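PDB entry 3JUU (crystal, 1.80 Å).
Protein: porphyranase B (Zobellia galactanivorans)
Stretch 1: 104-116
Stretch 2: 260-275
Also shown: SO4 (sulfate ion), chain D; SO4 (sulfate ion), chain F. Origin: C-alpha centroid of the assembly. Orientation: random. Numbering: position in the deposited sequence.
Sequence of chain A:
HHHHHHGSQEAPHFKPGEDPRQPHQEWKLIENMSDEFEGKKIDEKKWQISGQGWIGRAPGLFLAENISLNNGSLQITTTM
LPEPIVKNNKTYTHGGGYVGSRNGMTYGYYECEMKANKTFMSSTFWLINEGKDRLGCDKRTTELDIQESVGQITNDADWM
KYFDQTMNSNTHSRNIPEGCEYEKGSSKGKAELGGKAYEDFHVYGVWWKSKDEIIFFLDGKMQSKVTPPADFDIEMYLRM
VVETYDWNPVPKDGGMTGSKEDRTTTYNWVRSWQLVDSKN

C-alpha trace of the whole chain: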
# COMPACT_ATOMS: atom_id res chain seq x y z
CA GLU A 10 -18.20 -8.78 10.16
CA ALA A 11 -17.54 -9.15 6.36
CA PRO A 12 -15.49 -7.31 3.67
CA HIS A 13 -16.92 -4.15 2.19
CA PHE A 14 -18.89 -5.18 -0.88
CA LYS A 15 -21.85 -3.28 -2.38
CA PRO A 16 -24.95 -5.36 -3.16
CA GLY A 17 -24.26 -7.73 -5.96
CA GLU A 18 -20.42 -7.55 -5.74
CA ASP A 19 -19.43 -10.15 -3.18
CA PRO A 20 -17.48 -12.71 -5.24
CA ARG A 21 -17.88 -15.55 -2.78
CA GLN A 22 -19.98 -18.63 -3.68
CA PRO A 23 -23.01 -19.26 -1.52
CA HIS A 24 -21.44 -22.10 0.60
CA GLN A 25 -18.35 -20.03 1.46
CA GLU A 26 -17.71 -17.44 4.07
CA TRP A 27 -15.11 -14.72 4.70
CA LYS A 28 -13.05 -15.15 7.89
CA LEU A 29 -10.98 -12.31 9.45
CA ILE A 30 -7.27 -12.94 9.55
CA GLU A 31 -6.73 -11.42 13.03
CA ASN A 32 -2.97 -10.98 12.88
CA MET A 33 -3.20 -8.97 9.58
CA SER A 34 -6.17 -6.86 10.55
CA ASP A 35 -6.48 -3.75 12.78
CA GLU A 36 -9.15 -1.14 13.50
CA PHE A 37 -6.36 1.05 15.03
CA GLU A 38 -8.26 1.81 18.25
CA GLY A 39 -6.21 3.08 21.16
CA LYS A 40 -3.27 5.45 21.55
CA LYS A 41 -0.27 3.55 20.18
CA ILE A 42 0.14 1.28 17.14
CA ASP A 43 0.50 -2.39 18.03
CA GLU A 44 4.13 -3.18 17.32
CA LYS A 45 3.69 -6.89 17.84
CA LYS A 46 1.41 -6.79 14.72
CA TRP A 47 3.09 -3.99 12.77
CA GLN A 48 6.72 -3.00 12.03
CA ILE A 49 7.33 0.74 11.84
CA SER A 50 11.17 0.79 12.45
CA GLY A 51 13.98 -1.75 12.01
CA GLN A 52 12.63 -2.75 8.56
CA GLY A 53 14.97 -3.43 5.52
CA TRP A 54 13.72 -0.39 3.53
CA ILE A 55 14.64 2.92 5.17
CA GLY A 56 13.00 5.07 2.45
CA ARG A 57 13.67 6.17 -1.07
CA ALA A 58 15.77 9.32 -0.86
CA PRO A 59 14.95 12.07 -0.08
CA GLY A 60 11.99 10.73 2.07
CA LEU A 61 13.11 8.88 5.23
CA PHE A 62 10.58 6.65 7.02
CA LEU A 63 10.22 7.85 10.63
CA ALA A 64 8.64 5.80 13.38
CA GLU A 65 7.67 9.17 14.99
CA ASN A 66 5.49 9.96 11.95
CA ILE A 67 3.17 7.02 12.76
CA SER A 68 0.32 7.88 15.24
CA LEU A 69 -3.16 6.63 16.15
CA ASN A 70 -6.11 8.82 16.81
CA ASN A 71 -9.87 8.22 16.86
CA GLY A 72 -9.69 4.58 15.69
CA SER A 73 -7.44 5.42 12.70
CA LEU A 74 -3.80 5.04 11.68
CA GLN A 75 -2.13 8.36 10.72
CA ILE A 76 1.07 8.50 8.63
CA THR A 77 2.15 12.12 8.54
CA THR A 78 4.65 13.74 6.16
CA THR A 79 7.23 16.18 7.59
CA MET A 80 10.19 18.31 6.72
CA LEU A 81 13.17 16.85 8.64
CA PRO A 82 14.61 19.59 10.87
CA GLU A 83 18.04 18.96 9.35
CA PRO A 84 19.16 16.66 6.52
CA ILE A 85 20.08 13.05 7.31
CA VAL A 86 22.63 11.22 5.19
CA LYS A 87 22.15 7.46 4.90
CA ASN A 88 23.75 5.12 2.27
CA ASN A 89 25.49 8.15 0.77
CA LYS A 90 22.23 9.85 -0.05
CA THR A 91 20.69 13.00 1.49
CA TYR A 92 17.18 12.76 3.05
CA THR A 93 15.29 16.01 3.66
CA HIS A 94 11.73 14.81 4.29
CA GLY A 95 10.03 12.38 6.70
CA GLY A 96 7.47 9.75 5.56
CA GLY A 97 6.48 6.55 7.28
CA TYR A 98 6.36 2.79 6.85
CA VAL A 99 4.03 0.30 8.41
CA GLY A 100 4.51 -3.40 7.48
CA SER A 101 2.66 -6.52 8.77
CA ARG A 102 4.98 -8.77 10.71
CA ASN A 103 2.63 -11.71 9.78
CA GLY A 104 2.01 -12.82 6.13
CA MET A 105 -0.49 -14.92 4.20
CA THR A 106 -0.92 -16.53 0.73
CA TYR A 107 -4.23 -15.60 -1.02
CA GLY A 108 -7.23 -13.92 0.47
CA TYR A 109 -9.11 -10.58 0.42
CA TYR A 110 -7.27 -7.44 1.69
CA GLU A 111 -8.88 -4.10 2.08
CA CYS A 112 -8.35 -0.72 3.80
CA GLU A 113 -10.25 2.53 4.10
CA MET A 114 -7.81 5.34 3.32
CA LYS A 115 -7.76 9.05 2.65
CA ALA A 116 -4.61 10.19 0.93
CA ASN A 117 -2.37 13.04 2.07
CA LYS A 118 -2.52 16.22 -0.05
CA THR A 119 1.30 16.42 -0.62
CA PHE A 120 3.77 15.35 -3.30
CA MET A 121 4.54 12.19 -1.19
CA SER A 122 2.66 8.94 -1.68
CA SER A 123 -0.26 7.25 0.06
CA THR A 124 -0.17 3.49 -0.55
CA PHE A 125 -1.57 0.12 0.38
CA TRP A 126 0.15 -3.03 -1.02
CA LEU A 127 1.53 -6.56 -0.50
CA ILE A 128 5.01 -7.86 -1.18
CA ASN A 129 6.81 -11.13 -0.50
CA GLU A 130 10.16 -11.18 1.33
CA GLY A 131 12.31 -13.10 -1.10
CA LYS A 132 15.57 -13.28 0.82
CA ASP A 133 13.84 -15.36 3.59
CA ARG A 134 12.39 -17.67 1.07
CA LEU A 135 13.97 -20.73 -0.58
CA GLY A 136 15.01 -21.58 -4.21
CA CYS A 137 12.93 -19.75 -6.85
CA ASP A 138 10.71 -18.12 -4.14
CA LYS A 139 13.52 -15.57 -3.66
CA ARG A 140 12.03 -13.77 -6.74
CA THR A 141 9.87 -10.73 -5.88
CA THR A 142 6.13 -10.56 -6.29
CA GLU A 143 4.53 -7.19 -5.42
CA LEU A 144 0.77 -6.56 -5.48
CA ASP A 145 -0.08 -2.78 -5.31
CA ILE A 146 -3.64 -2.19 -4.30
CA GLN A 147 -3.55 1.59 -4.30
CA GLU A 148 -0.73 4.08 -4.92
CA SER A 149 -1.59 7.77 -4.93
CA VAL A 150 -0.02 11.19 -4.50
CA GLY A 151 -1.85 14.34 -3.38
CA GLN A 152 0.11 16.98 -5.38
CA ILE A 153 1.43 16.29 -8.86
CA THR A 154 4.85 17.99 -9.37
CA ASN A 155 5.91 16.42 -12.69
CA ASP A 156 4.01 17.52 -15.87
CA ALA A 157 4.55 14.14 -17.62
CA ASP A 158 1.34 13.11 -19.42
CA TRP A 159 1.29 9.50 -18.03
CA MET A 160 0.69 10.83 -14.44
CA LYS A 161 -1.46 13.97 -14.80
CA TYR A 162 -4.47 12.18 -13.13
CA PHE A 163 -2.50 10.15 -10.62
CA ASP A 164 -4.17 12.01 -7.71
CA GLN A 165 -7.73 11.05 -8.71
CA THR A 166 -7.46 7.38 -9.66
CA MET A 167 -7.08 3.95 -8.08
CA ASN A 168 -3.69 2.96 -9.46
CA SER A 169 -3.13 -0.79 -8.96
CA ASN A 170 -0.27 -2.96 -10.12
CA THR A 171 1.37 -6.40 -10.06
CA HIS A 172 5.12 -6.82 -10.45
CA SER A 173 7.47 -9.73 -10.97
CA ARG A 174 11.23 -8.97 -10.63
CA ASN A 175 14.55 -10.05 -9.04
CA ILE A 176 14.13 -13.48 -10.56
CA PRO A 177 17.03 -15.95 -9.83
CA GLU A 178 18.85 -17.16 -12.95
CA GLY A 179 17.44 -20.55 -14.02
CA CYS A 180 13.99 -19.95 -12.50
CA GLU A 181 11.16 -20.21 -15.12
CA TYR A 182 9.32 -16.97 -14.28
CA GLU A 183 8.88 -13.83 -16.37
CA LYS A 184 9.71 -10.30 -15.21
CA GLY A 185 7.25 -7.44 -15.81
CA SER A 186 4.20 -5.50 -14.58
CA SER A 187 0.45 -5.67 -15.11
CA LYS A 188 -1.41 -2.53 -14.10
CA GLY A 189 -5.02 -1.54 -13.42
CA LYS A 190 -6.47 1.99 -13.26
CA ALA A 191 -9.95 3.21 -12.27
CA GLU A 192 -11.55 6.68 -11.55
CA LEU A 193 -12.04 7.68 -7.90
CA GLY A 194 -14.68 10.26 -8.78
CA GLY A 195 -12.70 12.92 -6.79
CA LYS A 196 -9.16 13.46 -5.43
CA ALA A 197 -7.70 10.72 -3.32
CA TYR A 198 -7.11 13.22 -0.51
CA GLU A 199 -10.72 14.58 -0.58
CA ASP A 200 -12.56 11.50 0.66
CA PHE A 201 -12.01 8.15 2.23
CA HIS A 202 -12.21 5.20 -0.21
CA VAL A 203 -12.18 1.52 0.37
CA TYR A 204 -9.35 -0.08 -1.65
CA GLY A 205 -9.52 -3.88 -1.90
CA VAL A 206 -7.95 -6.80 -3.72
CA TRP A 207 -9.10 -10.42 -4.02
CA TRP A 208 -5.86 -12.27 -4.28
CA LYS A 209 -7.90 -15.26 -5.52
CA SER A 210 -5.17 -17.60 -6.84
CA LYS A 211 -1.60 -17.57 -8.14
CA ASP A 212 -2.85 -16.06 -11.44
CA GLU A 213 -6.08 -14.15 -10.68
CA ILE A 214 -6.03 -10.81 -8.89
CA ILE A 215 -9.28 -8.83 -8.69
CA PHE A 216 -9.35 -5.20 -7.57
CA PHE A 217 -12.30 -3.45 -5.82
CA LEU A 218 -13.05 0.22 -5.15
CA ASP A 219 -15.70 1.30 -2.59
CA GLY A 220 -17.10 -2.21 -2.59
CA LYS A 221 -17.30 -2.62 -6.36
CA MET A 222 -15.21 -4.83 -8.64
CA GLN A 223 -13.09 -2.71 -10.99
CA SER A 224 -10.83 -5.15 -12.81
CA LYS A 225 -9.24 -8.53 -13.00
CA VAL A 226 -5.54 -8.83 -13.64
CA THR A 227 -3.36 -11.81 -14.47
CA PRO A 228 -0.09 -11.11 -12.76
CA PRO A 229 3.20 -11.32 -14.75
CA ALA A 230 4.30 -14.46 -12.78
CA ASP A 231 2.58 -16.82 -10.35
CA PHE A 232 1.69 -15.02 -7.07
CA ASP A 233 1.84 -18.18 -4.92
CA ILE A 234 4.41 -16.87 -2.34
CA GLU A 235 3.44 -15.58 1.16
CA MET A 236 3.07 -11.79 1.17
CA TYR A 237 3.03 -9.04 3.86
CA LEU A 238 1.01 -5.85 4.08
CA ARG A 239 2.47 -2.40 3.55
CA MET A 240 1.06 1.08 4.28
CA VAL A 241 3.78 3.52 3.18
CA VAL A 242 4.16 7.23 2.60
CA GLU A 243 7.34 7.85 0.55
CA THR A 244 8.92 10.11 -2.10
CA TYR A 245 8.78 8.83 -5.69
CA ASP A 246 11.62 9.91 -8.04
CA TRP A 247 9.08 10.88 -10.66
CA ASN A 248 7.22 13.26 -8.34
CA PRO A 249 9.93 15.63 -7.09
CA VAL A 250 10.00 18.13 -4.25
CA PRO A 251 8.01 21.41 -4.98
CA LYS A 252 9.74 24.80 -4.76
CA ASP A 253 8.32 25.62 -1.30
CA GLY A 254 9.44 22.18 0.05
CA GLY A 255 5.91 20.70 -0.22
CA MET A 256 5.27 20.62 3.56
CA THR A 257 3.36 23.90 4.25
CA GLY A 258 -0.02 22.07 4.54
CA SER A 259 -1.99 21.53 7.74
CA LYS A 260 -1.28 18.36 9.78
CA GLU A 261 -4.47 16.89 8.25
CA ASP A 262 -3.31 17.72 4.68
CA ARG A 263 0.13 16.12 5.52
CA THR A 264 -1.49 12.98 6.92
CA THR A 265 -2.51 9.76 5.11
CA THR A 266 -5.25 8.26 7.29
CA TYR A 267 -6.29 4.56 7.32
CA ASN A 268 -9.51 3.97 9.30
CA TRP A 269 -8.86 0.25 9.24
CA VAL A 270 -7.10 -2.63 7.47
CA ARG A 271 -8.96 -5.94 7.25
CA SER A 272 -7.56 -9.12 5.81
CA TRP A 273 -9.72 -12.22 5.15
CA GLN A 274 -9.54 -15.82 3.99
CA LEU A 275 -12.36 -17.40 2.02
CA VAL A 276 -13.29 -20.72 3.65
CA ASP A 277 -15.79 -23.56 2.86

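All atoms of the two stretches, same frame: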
# COMPACT_ATOMS: atom_id res chain seq x y z
N GLY A 104 2.36 -12.77 7.58
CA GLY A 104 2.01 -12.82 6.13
C GLY A 104 0.94 -13.88 5.87
O GLY A 104 0.55 -14.67 6.79
N MET A 105 0.47 -13.90 4.63
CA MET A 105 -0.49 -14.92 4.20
C MET A 105 -0.29 -15.14 2.67
O MET A 105 0.28 -14.32 1.94
CB MET A 105 -1.94 -14.46 4.61
CG MET A 105 -3.20 -15.39 4.23
SD MET A 105 -2.84 -17.09 4.82
CE MET A 105 -2.88 -16.81 6.66
N THR A 106 -0.79 -16.29 2.19
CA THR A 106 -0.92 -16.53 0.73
C THR A 106 -2.40 -16.59 0.39
O THR A 106 -3.14 -17.39 0.99
CB THR A 106 -0.19 -17.83 0.34
OG1 THR A 106 1.11 -17.87 0.97
CG2 THR A 106 0.04 -17.87 -1.22
N TYR A 107 -2.82 -15.76 -0.57
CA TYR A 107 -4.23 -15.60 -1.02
C TYR A 107 -5.09 -14.92 0.01
O TYR A 107 -4.69 -14.77 1.17
CB TYR A 107 -4.90 -16.94 -1.49
CG TYR A 107 -3.97 -17.73 -2.37
CD1 TYR A 107 -3.40 -17.18 -3.51
CD2 TYR A 107 -3.55 -19.01 -1.97
CE1 TYR A 107 -2.46 -17.92 -4.28
CE2 TYR A 107 -2.64 -19.75 -2.74
CZ TYR A 107 -2.14 -19.18 -3.91
OH TYR A 107 -1.20 -19.87 -4.66
N GLY A 108 -6.27 -14.49 -0.41
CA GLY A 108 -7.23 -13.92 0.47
C GLY A 108 -7.75 -12.56 -0.01
O GLY A 108 -7.47 -12.17 -1.15
N TYR A 109 -8.54 -11.86 0.81
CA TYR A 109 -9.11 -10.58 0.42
C TYR A 109 -8.50 -9.52 1.38
O TYR A 109 -8.56 -9.70 2.62
CB TYR A 109 -10.68 -10.61 0.52
CG TYR A 109 -11.26 -9.32 -0.05
CD1 TYR A 109 -11.37 -9.17 -1.46
CD2 TYR A 109 -11.61 -8.19 0.77
CE1 TYR A 109 -11.78 -7.99 -2.02
CE2 TYR A 109 -12.06 -7.00 0.19
CZ TYR A 109 -12.12 -6.90 -1.23
OH TYR A 109 -12.62 -5.73 -1.80
N TYR A 110 -8.00 -8.40 0.85
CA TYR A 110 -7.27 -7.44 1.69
C TYR A 110 -7.79 -6.12 1.35
O TYR A 110 -7.76 -5.72 0.15
CB TYR A 110 -5.77 -7.48 1.33
CG TYR A 110 -5.19 -8.84 1.62
CD1 TYR A 110 -4.58 -9.07 2.87
CD2 TYR A 110 -5.26 -9.89 0.69
CE1 TYR A 110 -4.07 -10.34 3.17
CE2 TYR A 110 -4.78 -11.11 0.99
CZ TYR A 110 -4.19 -11.35 2.25
OH TYR A 110 -3.66 -12.59 2.54
N GLU A 111 -8.26 -5.38 2.37
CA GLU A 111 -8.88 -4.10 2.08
C GLU A 111 -8.50 -3.06 3.15
O GLU A 111 -8.22 -3.43 4.28
CB GLU A 111 -10.41 -4.24 2.05
CG GLU A 111 -10.95 -5.11 3.24
CD GLU A 111 -12.44 -5.03 3.44
OE1 GLU A 111 -13.14 -4.45 2.58
OE2 GLU A 111 -12.88 -5.50 4.55
N CYS A 112 -8.49 -1.77 2.79
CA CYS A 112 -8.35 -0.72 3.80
C CYS A 112 -9.26 0.44 3.42
O CYS A 112 -9.74 0.55 2.28
CB CYS A 112 -6.86 -0.28 3.88
SG CYS A 112 -6.39 0.89 2.51
N GLU A 113 -9.55 1.34 4.38
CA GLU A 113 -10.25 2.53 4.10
C GLU A 113 -9.26 3.67 4.31
O GLU A 113 -8.81 3.87 5.45
CB GLU A 113 -11.48 2.71 5.05
CG GLU A 113 -12.30 3.93 4.69
CD GLU A 113 -13.60 3.95 5.47
OE1 GLU A 113 -13.57 4.12 6.69
OE2 GLU A 113 -14.64 3.72 4.86
N MET A 114 -8.95 4.41 3.24
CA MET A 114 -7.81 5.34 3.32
C MET A 114 -8.22 6.67 2.70
O MET A 114 -8.92 6.72 1.64
CB MET A 114 -6.58 4.71 2.59
CG MET A 114 -5.26 5.53 2.59
SD MET A 114 -4.04 5.10 1.27
CE MET A 114 -5.02 6.45 0.92
N LYS A 115 -7.73 7.75 3.31
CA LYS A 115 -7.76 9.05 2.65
C LYS A 115 -6.32 9.48 2.44
O LYS A 115 -5.48 9.42 3.38
CB LYS A 115 -8.54 10.07 3.52
CG LYS A 115 -8.41 11.48 3.03
CD LYS A 115 -9.00 12.54 4.03
CE LYS A 115 -10.45 12.61 4.07
NZ LYS A 115 -10.74 13.60 5.19
N ALA A 116 -6.00 9.88 1.22
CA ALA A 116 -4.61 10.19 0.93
C ALA A 116 -4.21 11.54 1.55
O ALA A 116 -5.09 12.42 1.84
CB ALA A 116 -4.35 10.22 -0.63
N LYS A 260 -1.62 19.75 9.39
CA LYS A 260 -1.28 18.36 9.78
C LYS A 260 -2.22 17.42 9.04
O LYS A 260 -1.79 16.36 8.49
CB LYS A 260 -1.33 18.10 11.26
CG LYS A 260 -0.54 16.83 11.68
CD LYS A 260 -0.75 16.46 13.10
CE LYS A 260 -0.01 15.17 13.39
NZ LYS A 260 0.02 14.98 14.86
N GLU A 261 -3.51 17.78 8.97
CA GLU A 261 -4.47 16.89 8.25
C GLU A 261 -4.08 16.70 6.77
O GLU A 261 -4.07 15.60 6.26
CB GLU A 261 -5.87 17.49 8.33
CG GLU A 261 -7.00 16.55 7.77
CD GLU A 261 -7.18 15.17 8.54
OE1 GLU A 261 -6.52 14.83 9.60
OE2 GLU A 261 -8.04 14.40 8.03
N ASP A 262 -3.76 17.77 6.10
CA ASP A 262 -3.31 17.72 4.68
C ASP A 262 -2.01 16.93 4.56
O ASP A 262 -1.83 16.23 3.53
CB ASP A 262 -3.02 19.08 4.12
CG ASP A 262 -4.29 19.88 3.80
OD1 ASP A 262 -5.39 19.30 3.91
OD2 ASP A 262 -4.11 21.04 3.37
N ARG A 263 -1.13 16.94 5.60
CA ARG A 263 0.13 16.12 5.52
C ARG A 263 -0.04 14.68 5.94
O ARG A 263 0.91 13.92 5.88
CB ARG A 263 1.24 16.78 6.39
CG ARG A 263 1.71 18.05 5.66
CD ARG A 263 2.83 18.81 6.49
NE ARG A 263 2.32 19.28 7.82
CZ ARG A 263 2.58 18.76 9.04
NH1 ARG A 263 3.27 17.63 9.30
NH2 ARG A 263 2.05 19.41 10.10
N THR A 264 -1.27 14.27 6.30
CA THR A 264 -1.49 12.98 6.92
C THR A 264 -2.26 12.05 5.97
O THR A 264 -3.27 12.45 5.45
CB THR A 264 -2.25 13.11 8.24
OG1 THR A 264 -1.36 13.83 9.14
CG2 THR A 264 -2.65 11.68 8.87
N THR A 265 -1.75 10.83 5.81
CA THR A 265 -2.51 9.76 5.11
C THR A 265 -3.20 9.01 6.23
O THR A 265 -2.54 8.63 7.18
CB THR A 265 -1.49 8.82 4.37
OG1 THR A 265 -0.82 9.61 3.36
CG2 THR A 265 -2.33 7.67 3.73
N THR A 266 -4.52 8.87 6.17
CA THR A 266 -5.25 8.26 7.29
C THR A 266 -5.90 6.94 6.84
O THR A 266 -6.57 6.94 5.80
CB THR A 266 -6.37 9.23 7.73
OG1 THR A 266 -5.79 10.54 8.07
CG2 THR A 266 -7.18 8.63 8.93
N TYR A 267 -5.66 5.86 7.58
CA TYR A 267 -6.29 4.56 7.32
C TYR A 267 -7.23 4.33 8.48
O TYR A 267 -6.75 4.21 9.61
CB TYR A 267 -5.25 3.45 7.29
CG TYR A 267 -4.12 3.70 6.28
CD1 TYR A 267 -4.10 3.02 5.04
CD2 TYR A 267 -3.06 4.58 6.57
CE1 TYR A 267 -3.02 3.23 4.12
CE2 TYR A 267 -2.02 4.81 5.66
CZ TYR A 267 -2.01 4.14 4.45
OH TYR A 267 -0.99 4.33 3.54
N ASN A 268 -8.55 4.32 8.22
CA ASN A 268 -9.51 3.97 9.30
C ASN A 268 -9.41 2.51 9.76
O ASN A 268 -9.63 2.20 10.93
CB ASN A 268 -10.96 4.35 8.94
CG ASN A 268 -11.17 5.82 8.88
OD1 ASN A 268 -10.44 6.61 9.51
ND2 ASN A 268 -12.20 6.24 8.13
N TRP A 269 -9.00 1.62 8.85
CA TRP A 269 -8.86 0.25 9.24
C TRP A 269 -8.16 -0.49 8.12
O TRP A 269 -8.15 0.03 6.97
CB TRP A 269 -10.24 -0.37 9.54
CG TRP A 269 -11.36 -0.05 8.60
CD1 TRP A 269 -12.42 0.82 8.83
CD2 TRP A 269 -11.67 -0.69 7.32
NE1 TRP A 269 -13.31 0.77 7.78
CE2 TRP A 269 -12.86 -0.11 6.83
CE3 TRP A 269 -11.00 -1.65 6.51
CZ2 TRP A 269 -13.43 -0.46 5.56
CZ3 TRP A 269 -11.57 -2.00 5.25
CH2 TRP A 269 -12.77 -1.42 4.80
N VAL A 270 -7.60 -1.64 8.46
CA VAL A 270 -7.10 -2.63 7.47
C VAL A 270 -7.68 -3.96 7.87
O VAL A 270 -7.59 -4.37 9.05
CB VAL A 270 -5.57 -2.75 7.51
CG1 VAL A 270 -5.09 -3.93 6.61
CG2 VAL A 270 -4.94 -1.49 6.97
N ARG A 271 -8.31 -4.66 6.91
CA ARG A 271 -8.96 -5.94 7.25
C ARG A 271 -8.54 -6.91 6.21
O ARG A 271 -8.68 -6.63 5.00
CB ARG A 271 -10.52 -5.74 7.23
CG ARG A 271 -10.95 -4.71 8.30
CD ARG A 271 -12.45 -4.41 8.23
NE ARG A 271 -12.87 -3.44 9.26
CZ ARG A 271 -13.99 -2.74 9.17
NH1 ARG A 271 -14.75 -2.84 8.06
NH2 ARG A 271 -14.30 -1.83 10.10
N SER A 272 -8.08 -8.07 6.67
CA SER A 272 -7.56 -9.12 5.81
C SER A 272 -8.39 -10.39 6.09
O SER A 272 -8.78 -10.63 7.25
CB SER A 272 -6.13 -9.34 6.21
OG SER A 272 -5.36 -8.16 5.98
N TRP A 273 -8.71 -11.14 5.05
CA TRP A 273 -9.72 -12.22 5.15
C TRP A 273 -9.29 -13.39 4.30
O TRP A 273 -8.66 -13.21 3.26
CB TRP A 273 -11.09 -11.75 4.61
CG TRP A 273 -11.63 -10.40 5.09
CD1 TRP A 273 -11.29 -9.11 4.62
CD2 TRP A 273 -12.64 -10.19 6.07
NE1 TRP A 273 -12.01 -8.15 5.28
CE2 TRP A 273 -12.86 -8.78 6.17
CE3 TRP A 273 -13.39 -11.08 6.91
CZ2 TRP A 273 -13.80 -8.23 7.05
CZ3 TRP A 273 -14.30 -10.52 7.79
CH2 TRP A 273 -14.52 -9.11 7.86
N GLN A 274 -9.63 -14.59 4.78
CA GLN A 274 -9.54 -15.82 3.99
C GLN A 274 -10.99 -16.26 3.63
O GLN A 274 -11.95 -16.01 4.40
CB GLN A 274 -8.97 -16.93 4.84
CG GLN A 274 -7.50 -16.93 5.03
CD GLN A 274 -7.08 -18.03 6.03
OE1 GLN A 274 -7.92 -18.56 6.76
NE2 GLN A 274 -5.80 -18.39 6.03
N LEU A 275 -11.11 -16.89 2.47
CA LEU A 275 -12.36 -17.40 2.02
C LEU A 275 -12.33 -18.89 2.36
O LEU A 275 -11.40 -19.61 1.94
CB LEU A 275 -12.44 -17.23 0.50
CG LEU A 275 -13.84 -17.51 -0.05
CD1 LEU A 275 -14.95 -16.65 0.49
CD2 LEU A 275 -13.70 -17.37 -1.61
S SO4 D . -16.88 0.28 8.87
O1 SO4 D . -18.32 0.45 9.02
O2 SO4 D . -16.26 0.12 10.19
O3 SO4 D . -16.67 -0.92 8.05
O4 SO4 D . -16.34 1.47 8.18
S SO4 F . 3.68 17.54 13.03
O1 SO4 F . 2.85 18.77 12.94
O2 SO4 F . 3.03 16.75 14.08
O3 SO4 F . 3.77 16.75 11.79
O4 SO4 F . 5.04 17.88 13.47
O HOH W 1 -15.37 3.44 8.54
O HOH W 2 -5.37 14.30 3.73

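Antiparallel β-strands far apart in sequence can be joined by a backbone ladder that fixes which side chains meet, and the pairing of residues 108-115 with 264-275 in porphyranase B is a clear example. The first strand runs at 164° to the strand that includes Val270 to Leu275 and continues beyond it, and at 155° to the one beginning at Thr264, so a single strand pairs with two successive segments. The chain turns a corner between them at Asn268.

At one end the ladder is regular. Tyr109 N donates to Trp273 O at 2.8 Å and Trp273 N to Tyr109 O at 2.8 Å; two residues on, Glu111 N reaches Arg271 O and Arg271 N reaches Glu111 O, both at 2.9 Å. At the other end, Lys115 N bonds to Thr266 O at 2.9 Å and Thr266 N to Lys115 O at 3.0 Å. Between these closed rings the corner alters the pattern: Glu113 N still bonds to Trp269 O, at 3.2 Å, but Glu113 O accepts from Asn268 N, at 2.8 Å. One residue thus keeps both backbone groups satisfied by bonding to two neighbours. In the narrow pairs, CA-H groups approach carbonyls instead, as where Tyr267 CA lies 3.2 Å from Glu113 O.

Where the ladder begins, Gly108 lies close under the partner strand, its CA 3.2 Å from Trp273 O. A CB here would clash with that oxygen, and the backbone angles by themselves call for glycine.

Alternation sends Tyr109, Glu111, Glu113 and Lys115 to one face with Trp273, Arg271, Trp269 and Thr266. Here polar groups are matched to aromatic ones. Glu111 OE2 accepts a 2.9 Å hydrogen bond from Trp273 NE1, meeting the indole at its edge, where the N-H lies. Glu113 uses its chain differently along its length: CB sits over the face of Trp269, 3.9 Å from the centroid of the five-membered ring, whereas OE1 accepts a nearly straight bond from Asn268 ND2 at 2.9 Å. The side chain thereby reinforces the backbone bond at the corner. Water 1 also donates to Glu113 OE1, at 2.7 Å. A sulfate, probably from the crystallisation liquor, is held by Trp269 NE1, 3.1 Å from its O4, and by Arg271 NH1, 2.7 Å from its O3. Farther along, Lys115 NZ and Glu261 OE2 form a long salt bridge of 4.0 Å.

The opposite face, bearing Tyr110, Cys112 and Met114 with Ser272, Val270 and Tyr267, is buried and relies more on packing. Tyr267 receives two sulfur-containing residues in different ways: Met114 CG lies over its ring face, 3.9 Å from the centroid, while Cys112 SG approaches the edge, 4.0 Å from Tyr267 CD1. Cys112 CB also packs against Val270 CG2 at 3.8 Å. Tyr110 OH turns back within its own stretch, donating to Tyr107 O at 2.8 Å.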